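Local coordinates for protein MdbA (Actinomyces oris, PDB 4Z7X) that probably forms disulfide bonds in exported proteins as a thioredoxin-family thiol-disulfide oxidoreductase, in a machinery linked to sortase-mediated pilus assembly, at residues Phe14-Ser18 and Glu186-Arg191; Ala56-Tyr62 and Lys89-His95; Phe63-Cys67 and Leu99-Thr105; Leu76-Ile81 and Gln212-Thr218; Val114-Ala119 and Val164-Phe168. All blocks are in the same frame, centred on the assembly; numbering follows the deposited sequence.

Contact 1 of 5, residues Phe14-Ser18 and Glu186-Arg191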
# COMPACT_ATOMS: atom_id res chain seq x y z
N PHE A 14 -8.80 1.36 17.37
CA PHE A 14 -8.64 1.81 15.93
C PHE A 14 -9.95 2.37 15.38
O PHE A 14 -10.99 1.75 15.50
CB PHE A 14 -8.20 0.67 15.01
CG PHE A 14 -6.94 0.01 15.44
CD1 PHE A 14 -5.73 0.43 14.97
CD2 PHE A 14 -6.96 -1.05 16.32
CE1 PHE A 14 -4.54 -0.16 15.42
CE2 PHE A 14 -5.79 -1.65 16.75
CZ PHE A 14 -4.57 -1.22 16.28
N PRO A 15 -9.91 3.57 14.80
CA PRO A 15 -11.16 4.17 14.33
C PRO A 15 -11.84 3.34 13.27
O PRO A 15 -11.18 2.67 12.46
CB PRO A 15 -10.70 5.49 13.75
CG PRO A 15 -9.51 5.82 14.57
CD PRO A 15 -8.79 4.51 14.65
N ALA A 16 -13.16 3.38 13.27
CA ALA A 16 -13.94 2.68 12.29
C ALA A 16 -13.63 3.17 10.88
O ALA A 16 -13.29 4.35 10.67
CB ALA A 16 -15.41 2.82 12.59
N PRO A 17 -13.73 2.25 9.89
CA PRO A 17 -13.51 2.73 8.51
C PRO A 17 -14.31 3.97 8.12
O PRO A 17 -13.85 4.80 7.37
CB PRO A 17 -13.90 1.51 7.67
CG PRO A 17 -13.56 0.34 8.55
CD PRO A 17 -13.85 0.78 9.96
N SER A 18 -15.51 4.12 8.66
CA SER A 18 -16.32 5.29 8.39
C SER A 18 -15.71 6.61 8.77
O SER A 18 -16.11 7.65 8.26
CB SER A 18 -17.71 5.15 9.05
OG SER A 18 -17.63 4.95 10.45
N GLU A 186 -3.24 -6.26 13.36
CA GLU A 186 -4.06 -5.83 14.50
C GLU A 186 -5.17 -4.89 14.05
O GLU A 186 -6.32 -4.99 14.51
CB GLU A 186 -3.18 -5.16 15.56
CG GLU A 186 -3.93 -4.75 16.81
CD GLU A 186 -3.12 -3.99 17.84
OE1 GLU A 186 -1.92 -3.71 17.61
OE2 GLU A 186 -3.72 -3.65 18.88
N ALA A 187 -4.83 -3.96 13.18
CA ALA A 187 -5.78 -2.98 12.69
C ALA A 187 -6.87 -3.63 11.80
O ALA A 187 -8.05 -3.28 11.86
CB ALA A 187 -5.06 -1.86 11.96
N PHE A 188 -6.45 -4.57 10.96
CA PHE A 188 -7.36 -5.26 10.08
C PHE A 188 -8.37 -6.04 10.93
O PHE A 188 -9.58 -5.96 10.70
CB PHE A 188 -6.58 -6.20 9.16
CG PHE A 188 -7.40 -6.89 8.13
CD1 PHE A 188 -7.62 -6.30 6.90
CD2 PHE A 188 -8.00 -8.11 8.41
CE1 PHE A 188 -8.40 -6.91 5.94
CE2 PHE A 188 -8.76 -8.76 7.44
CZ PHE A 188 -8.97 -8.15 6.21
N LYS A 189 -7.86 -6.73 11.97
CA LYS A 189 -8.73 -7.51 12.88
C LYS A 189 -9.68 -6.65 13.66
O LYS A 189 -10.84 -7.03 13.86
CB LYS A 189 -7.93 -8.38 13.87
CG LYS A 189 -8.81 -9.30 14.72
CD LYS A 189 -8.30 -9.46 16.15
CE LYS A 189 -9.41 -9.25 17.17
NZ LYS A 189 -8.95 -9.41 18.59
N ALA A 190 -9.18 -5.50 14.13
CA ALA A 190 -9.96 -4.61 14.98
C ALA A 190 -11.21 -4.15 14.26
O ALA A 190 -12.28 -4.05 14.85
CB ALA A 190 -9.14 -3.40 15.40
N ARG A 191 -11.06 -3.90 12.96
CA ARG A 191 -12.13 -3.38 12.13
C ARG A 191 -13.01 -4.45 11.51
O ARG A 191 -13.96 -4.14 10.74
CB ARG A 191 -11.50 -2.50 11.08
CG ARG A 191 -10.83 -1.32 11.74
CD ARG A 191 -10.02 -0.59 10.77
NE ARG A 191 -9.70 0.73 11.30
CZ ARG A 191 -8.58 1.38 11.02
NH1 ARG A 191 -8.36 2.60 11.52
NH2 ARG A 191 -7.64 0.78 10.33

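Contact 2 of 5, residues Ala56-Tyr62 and Lys89-His95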
# COMPACT_ATOMS: atom_id res chain seq x y z
N ALA A 56 -9.98 16.64 -1.48
CA ALA A 56 -9.67 15.25 -1.84
C ALA A 56 -10.12 14.19 -0.82
O ALA A 56 -9.51 14.00 0.24
CB ALA A 56 -8.23 15.05 -2.18
N PRO A 57 -11.19 13.47 -1.17
CA PRO A 57 -11.68 12.51 -0.22
C PRO A 57 -10.79 11.29 -0.14
O PRO A 57 -10.06 10.97 -1.08
CB PRO A 57 -13.02 12.07 -0.83
CG PRO A 57 -13.35 13.05 -1.84
CD PRO A 57 -12.04 13.46 -2.39
N VAL A 58 -10.89 10.59 0.97
CA VAL A 58 -10.05 9.45 1.26
C VAL A 58 -10.48 8.19 0.54
O VAL A 58 -11.61 7.72 0.71
CB VAL A 58 -9.95 9.21 2.78
CG1 VAL A 58 -9.05 8.01 3.05
CG2 VAL A 58 -9.37 10.44 3.46
N LEU A 59 -9.53 7.58 -0.18
CA LEU A 59 -9.68 6.23 -0.75
C LEU A 59 -8.76 5.30 0.04
O LEU A 59 -7.52 5.43 -0.03
CB LEU A 59 -9.30 6.19 -2.22
CG LEU A 59 -9.46 4.86 -2.93
CD1 LEU A 59 -10.93 4.51 -3.13
CD2 LEU A 59 -8.71 4.94 -4.27
N ASP A 60 -9.36 4.40 0.83
CA ASP A 60 -8.62 3.48 1.68
C ASP A 60 -8.55 2.15 0.95
O ASP A 60 -9.60 1.62 0.53
CB ASP A 60 -9.42 3.21 2.98
CG ASP A 60 -9.39 4.34 3.95
OD1 ASP A 60 -8.29 4.70 4.37
OD2 ASP A 60 -10.48 4.87 4.35
N ILE A 61 -7.37 1.58 0.83
CA ILE A 61 -7.17 0.26 0.28
C ILE A 61 -6.45 -0.64 1.31
O ILE A 61 -5.32 -0.38 1.68
CB ILE A 61 -6.35 0.28 -1.04
CG1 ILE A 61 -7.03 1.23 -2.07
CG2 ILE A 61 -6.26 -1.13 -1.60
CD1 ILE A 61 -6.27 1.44 -3.35
N TYR A 62 -7.17 -1.67 1.73
CA TYR A 62 -6.64 -2.73 2.60
C TYR A 62 -6.17 -3.86 1.70
O TYR A 62 -6.94 -4.37 0.86
CB TYR A 62 -7.70 -3.24 3.60
CG TYR A 62 -8.04 -2.27 4.67
CD1 TYR A 62 -8.94 -1.22 4.46
CD2 TYR A 62 -7.49 -2.40 5.92
CE1 TYR A 62 -9.23 -0.32 5.49
CE2 TYR A 62 -7.80 -1.54 6.96
CZ TYR A 62 -8.66 -0.49 6.74
OH TYR A 62 -8.96 0.41 7.76
N LYS A 89 -7.51 14.64 -6.71
CA LYS A 89 -8.90 14.23 -6.52
C LYS A 89 -9.12 13.22 -5.40
O LYS A 89 -10.25 13.01 -4.98
CB LYS A 89 -9.44 13.63 -7.82
CG LYS A 89 -9.58 14.66 -8.93
CD LYS A 89 -10.38 14.16 -10.12
CE LYS A 89 -10.71 15.31 -11.07
NZ LYS A 89 -11.68 16.29 -10.54
N ILE A 90 -8.06 12.55 -4.95
CA ILE A 90 -8.17 11.66 -3.79
C ILE A 90 -7.00 11.88 -2.83
O ILE A 90 -5.93 12.35 -3.22
CB ILE A 90 -8.18 10.17 -4.16
CG1 ILE A 90 -6.87 9.73 -4.84
CG2 ILE A 90 -9.38 9.81 -5.03
CD1 ILE A 90 -6.83 8.22 -5.11
N THR A 91 -7.23 11.47 -1.59
CA THR A 91 -6.17 11.17 -0.64
C THR A 91 -6.12 9.64 -0.58
O THR A 91 -7.10 9.01 -0.29
CB THR A 91 -6.55 11.71 0.73
OG1 THR A 91 -6.62 13.13 0.68
CG2 THR A 91 -5.56 11.27 1.77
N LEU A 92 -4.99 9.06 -0.93
CA LEU A 92 -4.82 7.60 -0.96
C LEU A 92 -4.26 7.14 0.38
O LEU A 92 -3.23 7.63 0.84
CB LEU A 92 -3.89 7.18 -2.10
CG LEU A 92 -3.60 5.68 -2.19
CD1 LEU A 92 -4.85 4.92 -2.61
CD2 LEU A 92 -2.48 5.36 -3.17
N ALA A 93 -4.94 6.16 0.98
CA ALA A 93 -4.43 5.55 2.20
C ALA A 93 -4.27 4.05 2.00
O ALA A 93 -5.24 3.36 1.66
CB ALA A 93 -5.37 5.83 3.36
N LEU A 94 -3.05 3.57 2.16
CA LEU A 94 -2.70 2.16 1.94
C LEU A 94 -2.56 1.48 3.28
O LEU A 94 -1.83 1.96 4.13
CB LEU A 94 -1.41 2.02 1.14
CG LEU A 94 -1.47 2.56 -0.29
CD1 LEU A 94 -0.14 2.42 -1.00
CD2 LEU A 94 -2.55 1.90 -1.10
N HIS A 95 -3.32 0.39 3.46
CA HIS A 95 -3.39 -0.33 4.74
C HIS A 95 -2.90 -1.77 4.55
O HIS A 95 -3.62 -2.59 4.02
CB HIS A 95 -4.83 -0.40 5.26
CG HIS A 95 -5.49 0.91 5.52
ND1 HIS A 95 -5.79 1.37 6.79
CD2 HIS A 95 -5.98 1.85 4.66
CE1 HIS A 95 -6.43 2.53 6.70
NE2 HIS A 95 -6.57 2.83 5.42

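Contact 3 of 5, residues Phe63-Cys67 and Leu99-Thr105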
# COMPACT_ATOMS: atom_id res chain seq x y z
N PHE A 63 -4.91 -4.24 1.87
CA PHE A 63 -4.27 -5.19 0.94
C PHE A 63 -3.26 -6.07 1.66
O PHE A 63 -2.82 -5.77 2.78
CB PHE A 63 -3.57 -4.41 -0.16
CG PHE A 63 -2.32 -3.73 0.29
CD1 PHE A 63 -2.33 -2.47 0.87
CD2 PHE A 63 -1.13 -4.42 0.26
CE1 PHE A 63 -1.14 -1.92 1.32
CE2 PHE A 63 0.05 -3.87 0.69
CZ PHE A 63 0.04 -2.61 1.25
N ASP A 64 -2.94 -7.18 1.01
CA ASP A 64 -1.85 -8.09 1.39
C ASP A 64 -0.99 -8.30 0.13
O ASP A 64 -1.51 -8.66 -0.92
CB ASP A 64 -2.45 -9.43 1.87
CG ASP A 64 -1.41 -10.41 2.41
OD1 ASP A 64 -0.24 -10.30 2.03
OD2 ASP A 64 -1.79 -11.34 3.17
N TYR A 65 0.30 -8.05 0.25
CA TYR A 65 1.25 -8.31 -0.83
C TYR A 65 1.23 -9.72 -1.40
O TYR A 65 1.68 -9.93 -2.52
CB TYR A 65 2.69 -7.93 -0.44
CG TYR A 65 2.95 -6.43 -0.36
CD1 TYR A 65 2.77 -5.63 -1.47
CD2 TYR A 65 3.31 -5.81 0.83
CE1 TYR A 65 2.99 -4.28 -1.44
CE2 TYR A 65 3.52 -4.45 0.89
CZ TYR A 65 3.34 -3.68 -0.24
OH TYR A 65 3.52 -2.34 -0.17
N SER A 66 0.74 -10.68 -0.62
CA SER A 66 0.65 -12.08 -1.06
C SER A 66 -0.74 -12.51 -1.53
O SER A 66 -0.95 -13.71 -1.78
CB SER A 66 1.10 -13.02 0.06
OG SER A 66 2.47 -12.84 0.35
N CYS A 67 -1.62 -11.54 -1.75
CA CYS A 67 -3.00 -11.79 -2.19
C CYS A 67 -3.13 -11.58 -3.70
O CYS A 67 -2.88 -10.46 -4.23
CB CYS A 67 -3.98 -10.87 -1.42
SG CYS A 67 -5.67 -10.92 -2.09
N LEU A 99 -2.96 -11.11 6.05
CA LEU A 99 -4.10 -12.00 6.20
C LEU A 99 -3.80 -13.44 5.76
O LEU A 99 -4.24 -14.38 6.40
CB LEU A 99 -5.27 -11.43 5.39
CG LEU A 99 -6.58 -12.20 5.47
CD1 LEU A 99 -7.11 -12.20 6.91
CD2 LEU A 99 -7.60 -11.57 4.55
N LEU A 100 -3.05 -13.60 4.68
CA LEU A 100 -2.81 -14.90 4.10
C LEU A 100 -1.65 -15.66 4.76
O LEU A 100 -1.32 -16.78 4.37
CB LEU A 100 -2.63 -14.76 2.59
CG LEU A 100 -3.88 -14.32 1.88
CD1 LEU A 100 -3.54 -14.12 0.42
CD2 LEU A 100 -5.04 -15.33 2.02
N GLN A 101 -1.01 -15.04 5.74
CA GLN A 101 -0.01 -15.71 6.59
C GLN A 101 1.22 -16.17 5.83
O GLN A 101 1.87 -17.12 6.25
CB GLN A 101 -0.62 -16.90 7.34
CG GLN A 101 -1.94 -16.58 8.01
CD GLN A 101 -1.79 -15.76 9.24
OE1 GLN A 101 -0.95 -16.05 10.08
NE2 GLN A 101 -2.63 -14.75 9.37
N GLN A 102 1.54 -15.50 4.74
CA GLN A 102 2.69 -15.85 3.90
C GLN A 102 3.91 -15.02 4.27
O GLN A 102 3.81 -13.79 4.36
CB GLN A 102 2.37 -15.61 2.42
CG GLN A 102 1.34 -16.60 1.88
CD GLN A 102 1.93 -17.99 1.68
OE1 GLN A 102 3.17 -18.17 1.61
NE2 GLN A 102 1.08 -18.97 1.49
N GLU A 103 5.06 -15.68 4.43
CA GLU A 103 6.25 -14.94 4.80
C GLU A 103 6.69 -13.93 3.73
O GLU A 103 7.27 -12.92 4.07
CB GLU A 103 7.41 -15.85 5.22
CG GLU A 103 7.12 -16.60 6.50
CD GLU A 103 6.76 -15.69 7.66
OE1 GLU A 103 5.63 -15.83 8.16
OE2 GLU A 103 7.60 -14.83 8.06
N TRP A 104 6.36 -14.18 2.45
CA TRP A 104 6.60 -13.17 1.40
C TRP A 104 6.10 -11.78 1.82
O TRP A 104 6.76 -10.79 1.58
CB TRP A 104 5.95 -13.57 0.08
CG TRP A 104 6.09 -12.57 -1.01
CD1 TRP A 104 5.07 -11.94 -1.66
CD2 TRP A 104 7.30 -12.08 -1.60
NE1 TRP A 104 5.55 -11.11 -2.63
CE2 TRP A 104 6.92 -11.17 -2.62
CE3 TRP A 104 8.67 -12.32 -1.38
CZ2 TRP A 104 7.86 -10.49 -3.40
CZ3 TRP A 104 9.60 -11.63 -2.18
CH2 TRP A 104 9.19 -10.74 -3.16
N THR A 105 4.94 -11.71 2.48
CA THR A 105 4.42 -10.44 2.94
C THR A 105 5.38 -9.75 3.89
O THR A 105 5.56 -8.53 3.77
CB THR A 105 3.03 -10.63 3.56
OG1 THR A 105 2.18 -11.20 2.56
CG2 THR A 105 2.45 -9.32 4.10
O HOH W 1 0.36 -13.02 3.72
O HOH W 2 3.99 -8.92 -3.70

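Contact 4 of 5, residues Leu76-Ile81 and Gln212-Thr218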
# COMPACT_ATOMS: atom_id res chain seq x y z
N LEU A 76 -4.78 -3.42 -12.38
CA LEU A 76 -5.86 -2.78 -13.09
C LEU A 76 -5.94 -1.28 -12.80
O LEU A 76 -6.27 -0.51 -13.68
CB LEU A 76 -7.18 -3.45 -12.71
CG LEU A 76 -8.47 -2.98 -13.38
CD1 LEU A 76 -8.33 -3.15 -14.90
CD2 LEU A 76 -9.70 -3.72 -12.85
N HIS A 77 -5.74 -0.92 -11.55
CA HIS A 77 -6.05 0.44 -11.08
C HIS A 77 -4.87 1.35 -10.87
O HIS A 77 -5.07 2.53 -10.58
CB HIS A 77 -6.88 0.39 -9.81
CG HIS A 77 -8.21 -0.27 -9.99
ND1 HIS A 77 -9.22 0.29 -10.75
CD2 HIS A 77 -8.69 -1.45 -9.55
CE1 HIS A 77 -10.27 -0.51 -10.76
NE2 HIS A 77 -9.97 -1.58 -10.04
N THR A 78 -3.64 0.85 -10.99
CA THR A 78 -2.48 1.71 -10.68
C THR A 78 -2.45 2.99 -11.50
O THR A 78 -2.15 4.06 -10.97
CB THR A 78 -1.12 0.97 -10.72
OG1 THR A 78 -0.06 1.89 -10.39
CG2 THR A 78 -0.84 0.33 -12.10
N GLN A 79 -2.74 2.90 -12.78
CA GLN A 79 -2.66 4.08 -13.64
C GLN A 79 -3.65 5.14 -13.17
O GLN A 79 -3.30 6.32 -13.01
CB GLN A 79 -2.91 3.69 -15.08
CG GLN A 79 -2.68 4.84 -16.01
CD GLN A 79 -1.21 5.20 -16.15
OE1 GLN A 79 -0.26 4.41 -15.89
NE2 GLN A 79 -0.99 6.44 -16.56
N GLU A 80 -4.89 4.73 -12.91
CA GLU A 80 -5.91 5.74 -12.52
C GLU A 80 -5.73 6.23 -11.08
O GLU A 80 -6.04 7.36 -10.77
CB GLU A 80 -7.34 5.24 -12.75
CG GLU A 80 -7.84 4.14 -11.83
CD GLU A 80 -9.34 3.94 -11.95
OE1 GLU A 80 -9.81 2.82 -11.64
OE2 GLU A 80 -10.06 4.90 -12.36
N ILE A 81 -5.21 5.38 -10.19
CA ILE A 81 -4.92 5.85 -8.84
C ILE A 81 -3.83 6.93 -8.91
O ILE A 81 -3.93 7.98 -8.26
CB ILE A 81 -4.48 4.71 -7.94
CG1 ILE A 81 -5.70 3.82 -7.68
CG2 ILE A 81 -3.84 5.24 -6.67
CD1 ILE A 81 -5.45 2.54 -6.93
N GLN A 212 -14.47 -3.07 -12.40
CA GLN A 212 -13.89 -4.06 -13.29
C GLN A 212 -13.23 -3.46 -14.51
O GLN A 212 -12.79 -4.16 -15.40
CB GLN A 212 -14.91 -5.15 -13.62
CG GLN A 212 -15.25 -5.99 -12.39
CD GLN A 212 -16.18 -7.15 -12.70
OE1 GLN A 212 -16.16 -7.70 -13.81
NE2 GLN A 212 -17.01 -7.53 -11.73
N THR A 213 -13.09 -2.14 -14.51
CA THR A 213 -12.41 -1.45 -15.59
C THR A 213 -11.31 -0.53 -15.04
O THR A 213 -11.31 -0.21 -13.83
CB THR A 213 -13.39 -0.62 -16.44
OG1 THR A 213 -13.70 0.62 -15.78
CG2 THR A 213 -14.68 -1.39 -16.73
N PRO A 214 -10.37 -0.11 -15.91
CA PRO A 214 -9.27 0.71 -15.41
C PRO A 214 -9.65 2.14 -15.12
O PRO A 214 -8.80 2.92 -14.71
CB PRO A 214 -8.22 0.70 -16.53
CG PRO A 214 -8.80 -0.05 -17.66
CD PRO A 214 -10.11 -0.64 -17.27
N THR A 215 -10.90 2.49 -15.38
CA THR A 215 -11.40 3.82 -15.06
C THR A 215 -12.51 3.80 -14.01
O THR A 215 -13.14 4.83 -13.74
CB THR A 215 -11.97 4.50 -16.30
OG1 THR A 215 -12.97 3.66 -16.89
CG2 THR A 215 -10.88 4.75 -17.26
N SER A 216 -12.76 2.64 -13.43
CA SER A 216 -13.88 2.51 -12.50
C SER A 216 -13.72 3.31 -11.20
O SER A 216 -14.71 3.82 -10.70
CB SER A 216 -14.25 1.06 -12.26
OG SER A 216 -13.14 0.30 -11.86
N LEU A 217 -12.51 3.47 -10.68
CA LEU A 217 -12.32 4.32 -9.49
C LEU A 217 -12.56 5.78 -9.86
O LEU A 217 -13.14 6.54 -9.09
CB LEU A 217 -10.94 4.15 -8.80
CG LEU A 217 -10.78 2.78 -8.10
CD1 LEU A 217 -9.31 2.59 -7.81
CD2 LEU A 217 -11.60 2.71 -6.83
N THR A 218 -12.08 6.19 -11.02
CA THR A 218 -12.29 7.55 -11.49
C THR A 218 -13.78 7.90 -11.60
O THR A 218 -14.23 8.96 -11.14
CB THR A 218 -11.51 7.80 -12.78
OG1 THR A 218 -10.14 7.53 -12.54
CG2 THR A 218 -11.68 9.19 -13.26
O HOH W 3 -6.09 2.30 -14.16

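Contact 5 of 5, residues Val114-Ala119 and Val164-Phe168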
# COMPACT_ATOMS: atom_id res chain seq x y z
N VAL A 114 12.00 0.10 4.56
CA VAL A 114 13.25 0.81 4.24
C VAL A 114 12.97 1.89 3.19
O VAL A 114 13.44 3.01 3.30
CB VAL A 114 14.30 -0.18 3.68
CG1 VAL A 114 15.53 0.56 3.16
CG2 VAL A 114 14.72 -1.25 4.69
N VAL A 115 12.16 1.55 2.16
CA VAL A 115 11.84 2.54 1.15
C VAL A 115 11.08 3.74 1.77
O VAL A 115 11.37 4.90 1.46
CB VAL A 115 11.10 1.90 -0.05
CG1 VAL A 115 10.68 2.98 -1.01
CG2 VAL A 115 12.00 0.92 -0.72
N LEU A 116 10.06 3.45 2.58
CA LEU A 116 9.33 4.54 3.22
C LEU A 116 10.22 5.45 4.03
O LEU A 116 10.06 6.67 4.03
CB LEU A 116 8.23 3.99 4.10
CG LEU A 116 7.05 3.38 3.33
CD1 LEU A 116 6.10 2.61 4.25
CD2 LEU A 116 6.24 4.42 2.55
N ASP A 117 11.15 4.86 4.76
CA ASP A 117 12.00 5.61 5.64
C ASP A 117 13.14 6.32 4.92
O ASP A 117 13.56 7.38 5.38
CB ASP A 117 12.60 4.69 6.72
CG ASP A 117 11.66 4.45 7.90
OD1 ASP A 117 10.63 5.16 8.02
OD2 ASP A 117 12.00 3.59 8.75
N GLU A 118 13.67 5.75 3.82
CA GLU A 118 14.87 6.28 3.20
C GLU A 118 14.71 6.79 1.77
O GLU A 118 15.56 7.55 1.28
CB GLU A 118 15.96 5.23 3.24
CG GLU A 118 16.28 4.77 4.66
CD GLU A 118 17.76 4.64 4.89
OE1 GLU A 118 18.51 4.39 3.92
OE2 GLU A 118 18.19 4.82 6.04
N ALA A 119 13.66 6.35 1.08
CA ALA A 119 13.42 6.75 -0.31
C ALA A 119 11.91 6.92 -0.56
O ALA A 119 11.34 6.31 -1.46
CB ALA A 119 14.00 5.73 -1.26
N VAL A 164 20.02 2.67 -0.66
CA VAL A 164 18.80 2.30 0.04
C VAL A 164 18.43 0.83 -0.16
O VAL A 164 18.15 0.10 0.82
CB VAL A 164 17.63 3.23 -0.38
CG1 VAL A 164 16.29 2.81 0.26
CG2 VAL A 164 17.97 4.66 0.03
N SER A 165 18.40 0.38 -1.41
CA SER A 165 18.05 -1.01 -1.67
C SER A 165 19.08 -1.98 -1.06
O SER A 165 18.74 -3.10 -0.72
CB SER A 165 17.81 -1.26 -3.14
OG SER A 165 19.00 -1.07 -3.85
N ALA A 166 20.33 -1.51 -0.89
CA ALA A 166 21.37 -2.31 -0.23
C ALA A 166 21.03 -2.68 1.20
O ALA A 166 21.61 -3.62 1.72
CB ALA A 166 22.73 -1.60 -0.29
N LYS A 167 20.06 -1.96 1.79
CA LYS A 167 19.65 -2.18 3.19
C LYS A 167 18.52 -3.19 3.31
O LYS A 167 18.15 -3.60 4.42
CB LYS A 167 19.23 -0.85 3.81
CG LYS A 167 20.37 0.15 3.91
CD LYS A 167 19.95 1.43 4.55
CE LYS A 167 21.16 2.38 4.61
NZ LYS A 167 20.90 3.58 5.45
N PHE A 168 17.98 -3.66 2.19
CA PHE A 168 16.83 -4.56 2.25
C PHE A 168 17.19 -5.87 2.95
O PHE A 168 16.42 -6.34 3.80
CB PHE A 168 16.26 -4.93 0.89
CG PHE A 168 15.57 -3.83 0.13
CD1 PHE A 168 15.27 -2.59 0.68
CD2 PHE A 168 15.16 -4.09 -1.17
CE1 PHE A 168 14.61 -1.60 -0.07
CE2 PHE A 168 14.48 -3.12 -1.91
CZ PHE A 168 14.23 -1.88 -1.36

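Contact 1 of 5, residues Phe14-Ser18 and Glu186-Arg191
The carbonyl oxygen of P15 takes two N-H groups of R191 side-on: NE lies 2.7 Å and NH1 3.0 Å from P15 O. Both bonds stay in the guanidinium plane; NE arrives nearly along the C=O axis, while NH1 falls on a lone pair. The R191 chain, past the end of helix 178-190, is extended from CG to NE and runs past P17 in the opposite direction, P17 CD being 4.1 Å from R191 CG. Over one face of the guanidinium lies F14 CB. With CG anti to its carbonyl carbon (chi1 -56°), F14 lays its ring face on A187 CA, 4.0 Å from the F14 centroid, and meets E186 at the edge, F14 CZ being 3.5 Å from E186 CD. A leucine in place of R191 would probably strip P15 O of both donors and leave D38 without the charged mate it has in NH2. The surface contact divides one cation between a neutral carbonyl and a carboxylate, both from the chain before strand 41-43.

Contact 2 of 5, residues Ala56-Tyr62 and Lys89-His95
H95 reaches from its own strand across Y62 to D60. Its CB already lies over the tyrosine ring, 3.4 Å from Y62 CD2, and H95 CG stands 3.6 Å above the centre of that ring. With CG anti to the carbonyl carbon (chi1 -60°), the imidazole lies almost flat against Y62 as an offset stack, planes 19° apart; H95 ND1 is 3.4 Å from Y62 CZ. The ring edge at CD2 faces I61 O, CE1 passes near Y62 OH and D60 OD1, and at the tip NE2 donates to D60 OD1 at 2.7 Å in a fairly straight bond. D60 OD1 lies near the imidazole plane, whereas NE2 comes to it from above the carboxylate plane, about 45° out. Strands 58-63 and 91-96 are the parallel pair of a beta-alpha-beta unit whose crossover is helix 68-86, and main-chain bonds zip them: L59 N to T91 O, A93 N to L59 O, I61 N to A93 O and H95 N to I61 O. At the start of the pair T91 OG1 donates to A56 O, 3.1 Å away, from above the carbonyl plane. L59, I61, L92 and L94 line the other face of the sheet, where L59 CD2 meets I90 CD1 and I61 CD1 is 3.8 Å from L92 CD1. Across that face helix 68-86 packs F73 and I81 against I61.

Contact 3 of 5, residues Phe63-Cys67 and Leu99-Thr105
Between D64 and C67 the chain makes a type I beta turn that brings Y65 CA within 5.4 Å of T105 CA, near the start of helix 103-118. The turn delivers C67 to the N-cap of helix 68-86, consistent with a thioredoxin-type CxxC site; overlapping it is an Asx turn, in which S66 N donates to D64 OD1 from above the carboxylate plane. CG of D64 stands anti to the backbone N (chi1 -175°), which carries the carboxylate across to 99-105. There T105 OG1 donates to the syn lone pair of D64 OD1 at 2.6 Å, while L100 N meets D64 OD2 at 3.0 Å, nearly straight (172°). A water donates to both D64 OD2 and T105 OG1 and accepts from Q102 N. S66 OG comes within 2.8 Å of T105 OG1 and lies at the indole edge, 3.4 Å from W104 CD1. The branch end L100 CD1 touches S66 O at 3.4 Å and C67 CB at 3.8 Å.

Contact 4 of 5, residues Leu76-Ile81 and Gln212-Thr218
The first turn of helix 216-222 receives a carboxylate from helix 68-86: E80 points at it and accepts hydrogen bonds from its backbone amides. L217 N donates to E80 OE1 at 2.9 Å, and T218 N donates to E80 OE2 at 2.7 Å from above the carboxylate plane. T218 OG1 adds a bond of 2.6 Å to E80 OE2 on the anti lone pair. Within its own helix H77 ND1 reaches the anti lone pair of E80 OE1 at 2.7 Å, so each oxygen accepts twice. The group gets there through the crowded position of CG, between backbone N and carbonyl carbon (chi1 70°), with the chain extended beyond. An alanine here is likely to leave four donors without their acceptor and the H77 ring less firmly held. At the kink in helix 68-86 a water accepts from E80 N and lies close to P214 O. Apolar groups fill in beside these bonds: L76 CD1 lies 3.9 Å from P214 CD, and L217 CD1 is 3.8 Å from I81 CG1. The negative charge of E80 would probably suit the electropositive end of helix 216-222, an arrangement typical of acidic groups at helix N termini.

Contact 5 of 5, residues Val114-Ala119 and Val164-Phe168
V114 and V164 lie alongside one another, pointing opposite ways, with V114 CG1 3.7 Å from V164 CG1 and 3.5 Å from V164 O. One turn on, E118 CB lies 3.8 Å from V164 CG2, and A119 CB touches V164 from the end of helix 103-118. The F168 ring turns its edge to this helix: F168 CZ is 3.6 Å from V115 CG2, and V114 CG1 lies in the ring plane. S165 CA sits 3.8 Å above the ring centre, covering one face. At the outer side, E118 bends at chi2 while K167 stays extended beyond CG, and the two cross at about a right angle. In the conformer described, K167 NZ is 3.0 Å from E118 OE1 in a salt bridge; E118 has a second conformer, so the bridge is probably not constant. Further out, V152 and A155 of helix 148-157 and the ring of F126 pack against F168, while V115 rests on S123 and F126. D117 accepts from Y177 OH and K33 N, and L116 touches the bound sulfonate ligand. All these packing helices fall between strands 91-96 and 198-201, as in the helical insertion of DsbA-like thioredoxin folds.

Overall arrangement
Contact 2 is the sheet core to which contacts 1, 3 and 4 are joined. R191 NH2 of contact 1 approaches Y62 OH at 2.9 Å; on the other face of the sheet I81 CD1 of contact 4 packs 3.8 Å from I61 CD1. H95 O and F63 N, 3.0 Å apart, probably hydrogen-bond, linking contact 2 to contact 3, which holds C67 of the presumed CxxC site. F188 CE2 of contact 1 also touches L99 CD1 of contact 3 at 3.9 Å. Contact 5 shares helix 103-118 with contact 3, though their nearest atoms are about 7 Å apart. The bound sulfonate ligand touches L116 in contact 5 and lies about 7 Å from the T91 side chain in contact 2.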